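Local coordinates for protein Hydrogenase/urease maturation factor HypB (Helicobacter pylori, PDB 4LPS) that hydrolyses GTP slowly and binds nickel or zinc, serving nickel insertion into [NiFe] hydrogenase and the maturation of urease, at residues Met37-Tyr41 with Ile113-Asp118; Val95-Gln99 with Leu119-Ala125; Asn153-Val159 with Asp177-Lys183; Asn139-Ser144 with Tyr169-Phe173. One frame throughout, in Å; residues are numbered along the deposited sequence. Where two conformers were deposited one is given.

Interaction 1 (Met37-Tyr41 with Ile113-Asp118); sequences MKERY and IEGAFD. With PO4 (phosphate ion), chain I.
Arg40 and Phe117 meet where helix 29-43 packs beside helix 110-122 of the G-domain. The two segments run nearly parallel, at 22°, with axes 11.5 Å apart. The Phe117 side chain lies between the helices. Its CD1 sits over the centre of one face of the Arg40 guanidinium, 3.6 Å from Arg40 CZ, with the two planes 68° apart. The guanidinium edge does the polar work. NH1 and NH2 of Arg40 both grip Asp118 OD1 end-on in a salt bridge, NH2 at 2.8 Å. Arg40 NE bonds to phosphate O4 at 2.8 Å, and Arg40 NH1 reaches phosphate O2 at 2.9 Å. This ion probably comes from the crystallisation liquor. A bend at chi3 (65°) turns the guanidinium so that it can hold both anions in its plane.

Below this charged rim the helices pack against strand 131-135 of the P-loop NTPase sheet, where Leu132 touches Tyr41 and Phe117. Met37 CE lies over a face of the Phe117 ring, 4.0 Å from Phe117 CG. The rings of Tyr41 and Phe117 meet obliquely, with Tyr41 CD1 3.6 Å from Phe117 CE2. Tyr41 OH passes Ile113 CG2 at 3.4 Å and hydrogen-bonds to Leu148 O.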
# COMPACT_ATOMS: atom_id res chain seq x y z
N MET A 37 -7.62 -15.82 -2.58
CA MET A 37 -6.75 -14.99 -3.40
C MET A 37 -5.30 -15.16 -2.99
O MET A 37 -4.40 -15.12 -3.83
CB MET A 37 -7.15 -13.51 -3.31
CG MET A 37 -8.42 -13.15 -4.07
SD MET A 37 -8.37 -13.64 -5.82
CE MET A 37 -6.89 -12.78 -6.36
N LYS A 38 -5.07 -15.33 -1.69
CA LYS A 38 -3.72 -15.56 -1.18
C LYS A 38 -3.11 -16.85 -1.73
O LYS A 38 -1.91 -16.91 -1.99
CB LYS A 38 -3.71 -15.59 0.35
CG LYS A 38 -2.31 -15.53 0.94
CD LYS A 38 -2.31 -15.42 2.46
CE LYS A 38 -0.90 -15.52 3.01
NZ LYS A 38 -0.87 -15.50 4.49
N GLU A 39 -3.94 -17.88 -1.90
CA GLU A 39 -3.51 -19.10 -2.58
C GLU A 39 -2.93 -18.79 -3.95
O GLU A 39 -1.87 -19.29 -4.31
CB GLU A 39 -4.68 -20.08 -2.73
CG GLU A 39 -5.31 -20.54 -1.43
CD GLU A 39 -6.49 -21.46 -1.65
OE1 GLU A 39 -7.38 -21.50 -0.77
OE2 GLU A 39 -6.54 -22.13 -2.70
N ARG A 40 -3.64 -17.96 -4.71
CA ARG A 40 -3.22 -17.61 -6.06
C ARG A 40 -1.97 -16.73 -6.06
O ARG A 40 -1.13 -16.85 -6.96
CB ARG A 40 -4.36 -16.91 -6.81
CG ARG A 40 -5.63 -17.74 -6.89
CD ARG A 40 -6.63 -17.16 -7.88
NE ARG A 40 -6.11 -17.20 -9.24
CZ ARG A 40 -6.66 -16.55 -10.27
NH1 ARG A 40 -6.13 -16.64 -11.48
NH2 ARG A 40 -7.75 -15.81 -10.08
N TYR A 41 -1.87 -15.84 -5.08
CA TYR A 41 -0.69 -14.98 -4.95
C TYR A 41 0.57 -15.82 -4.82
O TYR A 41 1.57 -15.57 -5.49
CB TYR A 41 -0.79 -14.07 -3.72
CG TYR A 41 -1.94 -13.08 -3.71
CD1 TYR A 41 -2.56 -12.68 -4.88
CD2 TYR A 41 -2.38 -12.53 -2.51
CE1 TYR A 41 -3.60 -11.77 -4.86
CE2 TYR A 41 -3.41 -11.62 -2.48
CZ TYR A 41 -4.02 -11.24 -3.66
OH TYR A 41 -5.04 -10.34 -3.62
N ILE A 113 -10.31 -7.89 -6.46
CA ILE A 113 -8.94 -8.13 -6.90
C ILE A 113 -8.88 -9.20 -7.99
O ILE A 113 -8.02 -9.14 -8.87
CB ILE A 113 -8.04 -8.55 -5.71
CG1 ILE A 113 -8.25 -7.62 -4.51
CG2 ILE A 113 -6.57 -8.56 -6.13
CD1 ILE A 113 -7.85 -6.18 -4.78
N GLU A 114 -9.80 -10.16 -7.93
CA GLU A 114 -9.75 -11.34 -8.78
C GLU A 114 -9.74 -10.97 -10.26
O GLU A 114 -8.95 -11.50 -11.04
CB GLU A 114 -10.94 -12.26 -8.50
CG GLU A 114 -10.98 -13.50 -9.39
CD GLU A 114 -12.14 -14.42 -9.08
OE1 GLU A 114 -12.37 -15.37 -9.85
OE2 GLU A 114 -12.83 -14.18 -8.06
N GLY A 115 -10.65 -10.07 -10.64
CA GLY A 115 -10.76 -9.62 -12.01
C GLY A 115 -9.49 -8.98 -12.52
O GLY A 115 -9.01 -9.30 -13.61
N ALA A 116 -8.95 -8.06 -11.73
CA ALA A 116 -7.71 -7.37 -12.09
C ALA A 116 -6.54 -8.35 -12.14
O ALA A 116 -5.68 -8.26 -13.02
CB ALA A 116 -7.42 -6.25 -11.09
N PHE A 117 -6.53 -9.29 -11.20
CA PHE A 117 -5.51 -10.34 -11.13
C PHE A 117 -5.50 -11.18 -12.40
O PHE A 117 -4.44 -11.45 -12.97
CB PHE A 117 -5.77 -11.22 -9.90
CG PHE A 117 -4.66 -12.21 -9.60
CD1 PHE A 117 -4.71 -13.50 -10.10
CD2 PHE A 117 -3.60 -11.84 -8.79
CE1 PHE A 117 -3.71 -14.41 -9.81
CE2 PHE A 117 -2.59 -12.74 -8.50
CZ PHE A 117 -2.65 -14.03 -9.00
N ASP A 118 -6.68 -11.61 -12.84
CA ASP A 118 -6.81 -12.42 -14.04
C ASP A 118 -6.29 -11.70 -15.29
O ASP A 118 -5.61 -12.30 -16.12
CB ASP A 118 -8.26 -12.84 -14.24
CG ASP A 118 -8.72 -13.87 -13.23
OD1 ASP A 118 -7.85 -14.42 -12.52
OD2 ASP A 118 -9.94 -14.14 -13.15
P PO4 I . -3.29 -19.08 -10.68
O1 PO4 I . -1.84 -19.36 -10.42
O2 PO4 I . -3.42 -17.74 -11.36
O3 PO4 I . -3.89 -20.14 -11.57
O4 PO4 I . -4.04 -19.05 -9.37

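Interaction 2 (Val95-Gln99 with Leu119-Ala125). With PO4 (phosphate ion), chain I.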
# COMPACT_ATOMS: atom_id res chain seq x y z
N VAL A 95 4.81 0.89 -15.88
CA VAL A 95 4.30 -0.08 -14.91
C VAL A 95 2.98 -0.69 -15.37
O VAL A 95 2.03 0.03 -15.67
CB VAL A 95 4.09 0.56 -13.53
CG1 VAL A 95 3.60 -0.49 -12.53
CG2 VAL A 95 5.36 1.22 -13.05
N SER A 96 2.94 -2.01 -15.44
CA SER A 96 1.69 -2.70 -15.73
C SER A 96 0.73 -2.46 -14.57
O SER A 96 1.01 -2.83 -13.43
CB SER A 96 1.91 -4.20 -15.94
OG SER A 96 2.72 -4.44 -17.07
N ALA A 97 -0.39 -1.83 -14.88
CA ALA A 97 -1.34 -1.42 -13.85
C ALA A 97 -2.75 -1.56 -14.38
O ALA A 97 -3.01 -1.27 -15.55
CB ALA A 97 -1.07 0.01 -13.42
N HIS A 98 -3.67 -1.97 -13.52
CA HIS A 98 -5.06 -2.03 -13.92
C HIS A 98 -5.96 -1.40 -12.86
O HIS A 98 -5.83 -1.66 -11.67
CB HIS A 98 -5.48 -3.47 -14.20
CG HIS A 98 -5.26 -3.87 -15.63
ND1 HIS A 98 -6.10 -3.49 -16.65
CD2 HIS A 98 -4.28 -4.62 -16.21
CE1 HIS A 98 -5.66 -3.98 -17.79
NE2 HIS A 98 -4.56 -4.67 -17.55
N GLN A 99 -6.87 -0.56 -13.33
CA GLN A 99 -7.74 0.21 -12.46
C GLN A 99 -8.98 -0.58 -12.08
O GLN A 99 -9.67 -1.14 -12.94
CB GLN A 99 -8.12 1.51 -13.16
CG GLN A 99 -9.01 2.43 -12.36
CD GLN A 99 -8.22 3.22 -11.34
OE1 GLN A 99 -7.27 3.93 -11.67
NE2 GLN A 99 -8.60 3.09 -10.08
N LEU A 119 -6.64 -10.42 -15.43
CA LEU A 119 -6.15 -9.61 -16.54
C LEU A 119 -4.63 -9.50 -16.54
O LEU A 119 -3.98 -9.72 -17.56
CB LEU A 119 -6.77 -8.21 -16.51
CG LEU A 119 -8.27 -8.05 -16.75
CD1 LEU A 119 -8.68 -6.61 -16.51
CD2 LEU A 119 -8.64 -8.47 -18.16
N LEU A 120 -4.08 -9.15 -15.38
CA LEU A 120 -2.64 -9.02 -15.22
C LEU A 120 -1.92 -10.33 -15.50
O LEU A 120 -0.82 -10.35 -16.04
CB LEU A 120 -2.30 -8.51 -13.82
CG LEU A 120 -2.61 -7.04 -13.56
CD1 LEU A 120 -2.43 -6.70 -12.09
CD2 LEU A 120 -1.72 -6.16 -14.42
N LYS A 121 -2.56 -11.44 -15.12
CA LYS A 121 -2.02 -12.76 -15.41
C LYS A 121 -1.99 -13.00 -16.92
O LYS A 121 -0.96 -13.39 -17.47
CB LYS A 121 -2.84 -13.85 -14.72
CG LYS A 121 -2.26 -15.24 -14.91
CD LYS A 121 -3.27 -16.32 -14.56
CE LYS A 121 -2.64 -17.70 -14.69
NZ LYS A 121 -3.65 -18.79 -14.61
N ASP A 122 -3.12 -12.78 -17.57
CA ASP A 122 -3.25 -13.04 -19.00
C ASP A 122 -2.34 -12.14 -19.83
O ASP A 122 -1.96 -12.48 -20.95
CB ASP A 122 -4.71 -12.87 -19.44
CG ASP A 122 -5.61 -13.95 -18.90
OD1 ASP A 122 -5.09 -14.98 -18.41
OD2 ASP A 122 -6.85 -13.78 -18.95
N GLU A 123 -2.01 -10.98 -19.28
CA GLU A 123 -1.16 -10.01 -19.96
C GLU A 123 0.32 -10.34 -19.76
O GLU A 123 1.18 -9.76 -20.42
CB GLU A 123 -1.47 -8.60 -19.47
CG GLU A 123 -2.77 -8.03 -20.01
CD GLU A 123 -3.25 -6.82 -19.24
OE1 GLU A 123 -2.54 -6.36 -18.32
OE2 GLU A 123 -4.36 -6.32 -19.54
N GLY A 124 0.60 -11.25 -18.83
CA GLY A 124 1.97 -11.67 -18.57
C GLY A 124 2.67 -10.81 -17.53
O GLY A 124 3.86 -10.98 -17.27
N ALA A 125 1.92 -9.89 -16.94
CA ALA A 125 2.47 -8.97 -15.95
C ALA A 125 2.90 -9.69 -14.67
O ALA A 125 3.88 -9.29 -14.03
CB ALA A 125 1.45 -7.89 -15.63
P PO4 I . -3.29 -19.08 -10.68
O1 PO4 I . -1.84 -19.36 -10.42
O2 PO4 I . -3.42 -17.74 -11.36
O3 PO4 I . -3.89 -20.14 -11.57
O4 PO4 I . -4.04 -19.05 -9.37
O HOH W 1 0.07 -5.02 -18.82
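His98 of edge strand 97-101 meets Glu123 at the end of helix 110-122. His98 was modelled in two conformers; its contacts are those of one of them, so they are provisional. In this conformer His98 NE2 donates to Glu123 OE2 at 2.6 Å, and the bond is bent, with an N-H...O angle of 135°. Glu123 OE2 accepts through its syn lone pair, while the oxygen is tilted from the imidazole plane. A weak second bond runs from His98 NE2 to Glu123 OE1 at 2.7 Å. The carboxylate therefore straddles one ring nitrogen, its plane turned 33° from the ring.

Chi1 of Glu123 (-74°) sets CG beside its own backbone N, and the extended chain beyond carries the carboxylate straight to the histidine. Two leucines pack on the imidazole. Leu119 CD1 lies over one face, displaced toward the rim and 4.1 Å from His98 ND1. Leu120 CD2 comes to the edge, 3.5 Å from His98 CD2. Further on, Ser96 CB touches Ala125 CB at 3.7 Å. A water donates to Glu123 OE1 at 3.0 Å and makes a weak bond with Ser96 OG.

Gly124, with positive phi, closes the helix in a Schellman motif and turns the chain back toward Ser96. Strand 74-80 lies next to this edge strand: its Val76 and Glu78 bond to the backbone of His98, and its Val77 touches Leu120.

Interaction 3 (Asn153-Val159 with Asp177-Lys183); sequences NIVLLSV and DAVIISK. With GDP (guanosine-5'-diphosphate), chain D.
In two parallel strands Val155 and Leu157 both bond to Ile180, the bridge partner of Leu156. Ile180 N donates to Val155 O at 2.8 Å, and Leu157 N to Ile180 O at 2.8 Å. Ser182 N bonds to Leu157 O from above the carbonyl plane, and Val159 N bonds to Ser182 O. At the start Asp177 replaces a strand carbonyl: its OD2 takes Asn153 N through the anti lone pair at 2.8 Å, almost straight at 175°. Asp177 N returns a bond to Asn153 O.

On one sheet face Ile154 CG2 meets Ile180 CD1 at 3.8 Å, and Leu156 lies beside Ile180, pointing the same way. Phe224 of helix 218-234 packs on this face. On the other face, Phe173 touches Val155, Leu157 and Val179.

Second-shell bonds fix the polar ends. Tyr236 holds Asp177 OD1, and Ser182 OG bonds to Ser57 O. The extended Lys183 chain passes over the guanine, CG 3.6 Å from GDP C6, and its NZ bonds to GDP O4' at 3.0 Å and to Gly56 O. These are neighbouring strands of a P-loop GTPase sheet, and strand 178-182 leads into an SKxD form of the G4 motif (N/TKxD), whose Asp185 also bonds GDP.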
# COMPACT_ATOMS: atom_id res chain seq x y z
N ASN A 153 0.32 -4.95 4.83
CA ASN A 153 -0.57 -3.81 4.72
C ASN A 153 0.15 -2.59 5.26
O ASN A 153 0.51 -2.53 6.43
CB ASN A 153 -1.87 -4.07 5.48
CG ASN A 153 -2.55 -5.35 5.04
OD1 ASN A 153 -3.25 -5.39 4.02
ND2 ASN A 153 -2.34 -6.42 5.80
N ILE A 154 0.39 -1.62 4.38
CA ILE A 154 1.20 -0.47 4.73
C ILE A 154 0.39 0.82 4.62
O ILE A 154 -0.30 1.06 3.63
CB ILE A 154 2.45 -0.40 3.83
CG1 ILE A 154 3.29 -1.67 4.03
CG2 ILE A 154 3.27 0.84 4.15
CD1 ILE A 154 4.36 -1.89 2.98
N VAL A 155 0.48 1.64 5.67
CA VAL A 155 -0.30 2.86 5.77
C VAL A 155 0.56 4.12 5.64
O VAL A 155 1.57 4.26 6.33
CB VAL A 155 -1.08 2.92 7.10
CG1 VAL A 155 -1.90 4.19 7.19
CG2 VAL A 155 -1.98 1.70 7.24
N LEU A 156 0.15 5.03 4.76
CA LEU A 156 0.81 6.33 4.65
C LEU A 156 0.07 7.37 5.47
O LEU A 156 -1.16 7.45 5.45
CB LEU A 156 0.89 6.80 3.19
CG LEU A 156 1.91 6.17 2.24
CD1 LEU A 156 1.55 4.75 1.84
CD2 LEU A 156 2.07 7.05 1.00
N LEU A 157 0.84 8.14 6.24
CA LEU A 157 0.32 9.34 6.88
C LEU A 157 1.15 10.51 6.39
O LEU A 157 2.35 10.59 6.66
CB LEU A 157 0.39 9.23 8.41
CG LEU A 157 0.07 10.51 9.18
CD1 LEU A 157 -1.32 11.01 8.84
CD2 LEU A 157 0.22 10.31 10.69
N SER A 158 0.52 11.42 5.64
CA SER A 158 1.26 12.54 5.07
C SER A 158 1.35 13.66 6.08
O SER A 158 0.43 13.86 6.89
CB SER A 158 0.62 13.02 3.77
OG SER A 158 -0.43 13.94 4.01
N VAL A 159 2.48 14.37 6.06
CA VAL A 159 2.73 15.46 6.99
C VAL A 159 1.60 16.50 7.02
O VAL A 159 1.17 16.91 8.10
CB VAL A 159 4.08 16.16 6.68
CG1 VAL A 159 4.16 17.53 7.32
CG2 VAL A 159 5.24 15.30 7.16
N ASP A 177 1.61 -3.15 8.97
CA ASP A 177 2.88 -3.83 9.19
C ASP A 177 4.01 -2.82 9.09
O ASP A 177 5.15 -3.11 9.46
CB ASP A 177 3.07 -4.96 8.18
CG ASP A 177 1.97 -5.99 8.24
OD1 ASP A 177 1.96 -6.78 9.21
OD2 ASP A 177 1.11 -6.00 7.34
N ALA A 178 3.68 -1.64 8.58
CA ALA A 178 4.62 -0.54 8.48
C ALA A 178 3.85 0.76 8.27
O ALA A 178 2.80 0.77 7.62
CB ALA A 178 5.61 -0.76 7.35
N VAL A 179 4.38 1.85 8.81
CA VAL A 179 3.78 3.16 8.61
C VAL A 179 4.79 4.05 7.90
O VAL A 179 5.96 4.11 8.27
CB VAL A 179 3.33 3.81 9.94
CG1 VAL A 179 2.71 5.18 9.69
CG2 VAL A 179 2.35 2.91 10.67
N ILE A 180 4.32 4.74 6.86
CA ILE A 180 5.16 5.70 6.16
C ILE A 180 4.68 7.12 6.45
O ILE A 180 3.54 7.47 6.15
CB ILE A 180 5.14 5.46 4.64
CG1 ILE A 180 5.72 4.08 4.31
CG2 ILE A 180 5.89 6.56 3.91
CD1 ILE A 180 5.47 3.66 2.88
N ILE A 181 5.56 7.94 7.03
CA ILE A 181 5.29 9.37 7.13
C ILE A 181 5.71 10.01 5.81
O ILE A 181 6.89 10.23 5.57
CB ILE A 181 6.03 10.03 8.30
CG1 ILE A 181 5.63 9.38 9.63
CG2 ILE A 181 5.74 11.53 8.35
CD1 ILE A 181 6.37 9.93 10.84
N SER A 182 4.73 10.29 4.96
CA SER A 182 5.02 10.74 3.60
C SER A 182 5.06 12.26 3.53
O SER A 182 4.62 12.94 4.46
CB SER A 182 4.00 10.17 2.61
OG SER A 182 2.68 10.51 2.97
N LYS A 183 5.61 12.77 2.43
CA LYS A 183 5.85 14.21 2.26
C LYS A 183 6.66 14.76 3.42
O LYS A 183 6.36 15.83 3.96
CB LYS A 183 4.52 14.96 2.10
CG LYS A 183 3.55 14.28 1.14
CD LYS A 183 2.32 15.13 0.86
CE LYS A 183 1.34 14.39 -0.05
NZ LYS A 183 0.15 15.22 -0.42
PB GDP D . -2.38 9.72 -3.73
O1B GDP D . -3.69 10.38 -4.06
O2B GDP D . -2.05 8.65 -4.74
O3B GDP D . -2.43 9.08 -2.37
O3A GDP D . -1.22 10.84 -3.71
PA GDP D . -0.65 11.54 -5.04
O1A GDP D . 0.50 10.74 -5.60
O2A GDP D . -1.72 11.76 -6.07
O5' GDP D . -0.08 12.92 -4.46
C5' GDP D . -0.95 14.02 -4.21
C4' GDP D . -0.13 15.30 -4.22
O4' GDP D . 0.94 15.20 -3.28
C3' GDP D . 0.51 15.52 -5.58
O3' GDP D . 0.43 16.91 -5.89
C2' GDP D . 1.96 15.14 -5.40
O2' GDP D . 2.80 15.94 -6.23
C1' GDP D . 2.18 15.47 -3.94
N9 GDP D . 3.24 14.65 -3.31
C8 GDP D . 3.39 13.31 -3.35
N7 GDP D . 4.47 12.93 -2.63
C5 GDP D . 5.03 14.04 -2.10
C6 GDP D . 6.19 14.37 -1.24
O6 GDP D . 6.94 13.48 -0.81
N1 GDP D . 6.40 15.66 -0.93
C2 GDP D . 5.61 16.64 -1.38
N2 GDP D . 5.88 17.92 -1.04
N3 GDP D . 4.53 16.42 -2.17
C4 GDP D . 4.20 15.16 -2.55
O HOH W 2 -1.23 -6.43 8.39
O HOH W 3 -1.18 15.54 2.07

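Interaction 4 (Asn139-Ser144 with Tyr169-Phe173); sequences NLVCPS and YPTMF. With NI (nickel (II) ion), chain F.
The loop 139-144 passes the start of helix 170-174 and enters a 3-10 segment at Cys142, bringing the CA atoms of Ser144 and Met172 to 4.9 Å. No direct hydrogen bond joins the segments. A water bridges them instead, donating to Leu140 O and accepting from Met172 N.

Leu140 lies across Tyr169 and Met172. Its CD1 makes a CH-pi contact with the Tyr169 ring, 4.1 Å from the centroid and 23° off the normal. Leu140 CD2 packs against Met172 CG at 3.7 Å. Val141 CG2 comes to the edge of the same ring, 3.8 Å from Tyr169 CD2. Met172 starts with CG anti to its backbone N (chi1 175°), then bends at chi2 and chi3. This folded chain brings CE against the loop, 3.5 Å from Asn139 O and 4.1 Å from Pro143 CD. Ser144 CB rests on Met172 CA, and Ser144 OG approaches Thr171 CG2 at 3.4 Å.

The loop also holds itself in shape. Ser144 OG and Ser144 N both donate to Val141 O, so two bonds grip that carbonyl. Asn139 OD1 takes Val141 N in an Asx turn, from above the amide plane, while Asn139 ND2 bonds to Cys106 O and weakly to Cys142 SG.

Cys142 points away from the helix, and its SG binds nickel at 2.1 Å. Cys106 SG is the second protein ligand seen, and His107 touches both Cys142 and Pro143. The contact packs the loop that carries nickel ligand Cys142 against helix 170-174 of the G-domain.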
# COMPACT_ATOMS: atom_id res chain seq x y z
N ASN A 139 -8.99 6.46 1.82
CA ASN A 139 -9.90 6.29 2.94
C ASN A 139 -9.11 5.78 4.14
O ASN A 139 -8.43 4.75 4.05
CB ASN A 139 -11.03 5.32 2.58
CG ASN A 139 -12.10 5.23 3.66
OD1 ASN A 139 -11.98 5.82 4.73
ND2 ASN A 139 -13.17 4.50 3.36
N LEU A 140 -9.16 6.50 5.26
CA LEU A 140 -8.43 6.08 6.45
C LEU A 140 -9.26 5.19 7.37
O LEU A 140 -8.84 4.88 8.49
CB LEU A 140 -7.93 7.29 7.24
CG LEU A 140 -6.48 7.72 7.02
CD1 LEU A 140 -6.06 8.77 8.04
CD2 LEU A 140 -5.56 6.52 7.09
N VAL A 141 -10.45 4.79 6.93
CA VAL A 141 -11.34 4.01 7.79
C VAL A 141 -11.63 2.62 7.21
O VAL A 141 -11.03 1.63 7.62
CB VAL A 141 -12.68 4.73 8.03
CG1 VAL A 141 -13.55 3.94 9.00
CG2 VAL A 141 -12.42 6.12 8.58
N CYS A 142 -12.56 2.57 6.26
CA CYS A 142 -13.14 1.30 5.79
C CYS A 142 -12.18 0.25 5.22
O CYS A 142 -12.42 -0.95 5.41
CB CYS A 142 -14.21 1.60 4.75
SG CYS A 142 -15.52 2.69 5.35
N PRO A 143 -11.10 0.66 4.52
CA PRO A 143 -10.23 -0.43 4.04
C PRO A 143 -9.53 -1.20 5.16
O PRO A 143 -9.03 -2.30 4.91
CB PRO A 143 -9.21 0.31 3.16
CG PRO A 143 -9.88 1.58 2.77
CD PRO A 143 -10.70 1.96 3.96
N SER A 144 -9.52 -0.66 6.38
CA SER A 144 -8.95 -1.36 7.52
C SER A 144 -9.76 -2.59 7.93
O SER A 144 -9.32 -3.38 8.77
CB SER A 144 -8.83 -0.41 8.72
OG SER A 144 -10.09 -0.14 9.30
N TYR A 169 -7.51 7.52 13.97
CA TYR A 169 -7.90 6.38 13.14
C TYR A 169 -7.14 5.13 13.58
O TYR A 169 -6.41 4.54 12.79
CB TYR A 169 -7.65 6.70 11.66
CG TYR A 169 -8.42 7.92 11.20
CD1 TYR A 169 -7.91 9.20 11.38
CD2 TYR A 169 -9.67 7.79 10.62
CE1 TYR A 169 -8.61 10.31 10.97
CE2 TYR A 169 -10.38 8.90 10.21
CZ TYR A 169 -9.85 10.16 10.39
OH TYR A 169 -10.55 11.27 9.99
N PRO A 170 -7.34 4.72 14.85
CA PRO A 170 -6.54 3.64 15.44
C PRO A 170 -6.68 2.29 14.73
O PRO A 170 -5.70 1.55 14.67
CB PRO A 170 -7.07 3.56 16.88
CG PRO A 170 -8.45 4.09 16.80
CD PRO A 170 -8.39 5.18 15.77
N THR A 171 -7.86 1.98 14.20
CA THR A 171 -8.08 0.68 13.57
C THR A 171 -7.27 0.55 12.28
O THR A 171 -6.75 -0.53 11.98
CB THR A 171 -9.58 0.43 13.28
OG1 THR A 171 -10.32 0.42 14.50
CG2 THR A 171 -9.79 -0.90 12.57
N MET A 172 -7.15 1.64 11.54
CA MET A 172 -6.31 1.62 10.34
C MET A 172 -4.84 1.39 10.69
O MET A 172 -4.17 0.56 10.08
CB MET A 172 -6.47 2.91 9.54
CG MET A 172 -5.54 3.00 8.34
SD MET A 172 -5.80 1.73 7.08
CE MET A 172 -7.32 2.29 6.33
N PHE A 173 -4.34 2.14 11.66
CA PHE A 173 -2.92 2.07 12.01
C PHE A 173 -2.55 0.78 12.76
O PHE A 173 -1.40 0.37 12.75
CB PHE A 173 -2.52 3.30 12.82
CG PHE A 173 -2.40 4.55 11.99
CD1 PHE A 173 -1.24 4.80 11.26
CD2 PHE A 173 -3.45 5.45 11.90
CE1 PHE A 173 -1.13 5.94 10.48
CE2 PHE A 173 -3.34 6.59 11.13
CZ PHE A 173 -2.18 6.84 10.42
NI NI F . -16.72 3.95 4.12
O HOH W 4 -9.49 3.86 11.36

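Interactions 1 and 2 share helix 110-122, and their centres are 11 Å apart. They meet where Arg40 NH1 lies 4.2 Å from Lys121 CD, and both reach the same phosphate; Lys121 bonds to it only weakly. Interactions 3 and 4 form a second pair, with centres 12 Å apart. Phe173 joins them, its CE1 lying 3.8 Å from Val155 CG1 and its CZ 4.0 Å from Leu157 CB. Interaction 3 reaches GDP and interaction 4 reaches nickel, and the two pack side by side; any coupling between the sites is only inferred. Interactions 2 and 3 touch the same sheet, 26 Å apart between centres, on opposite sides of the chain's centre.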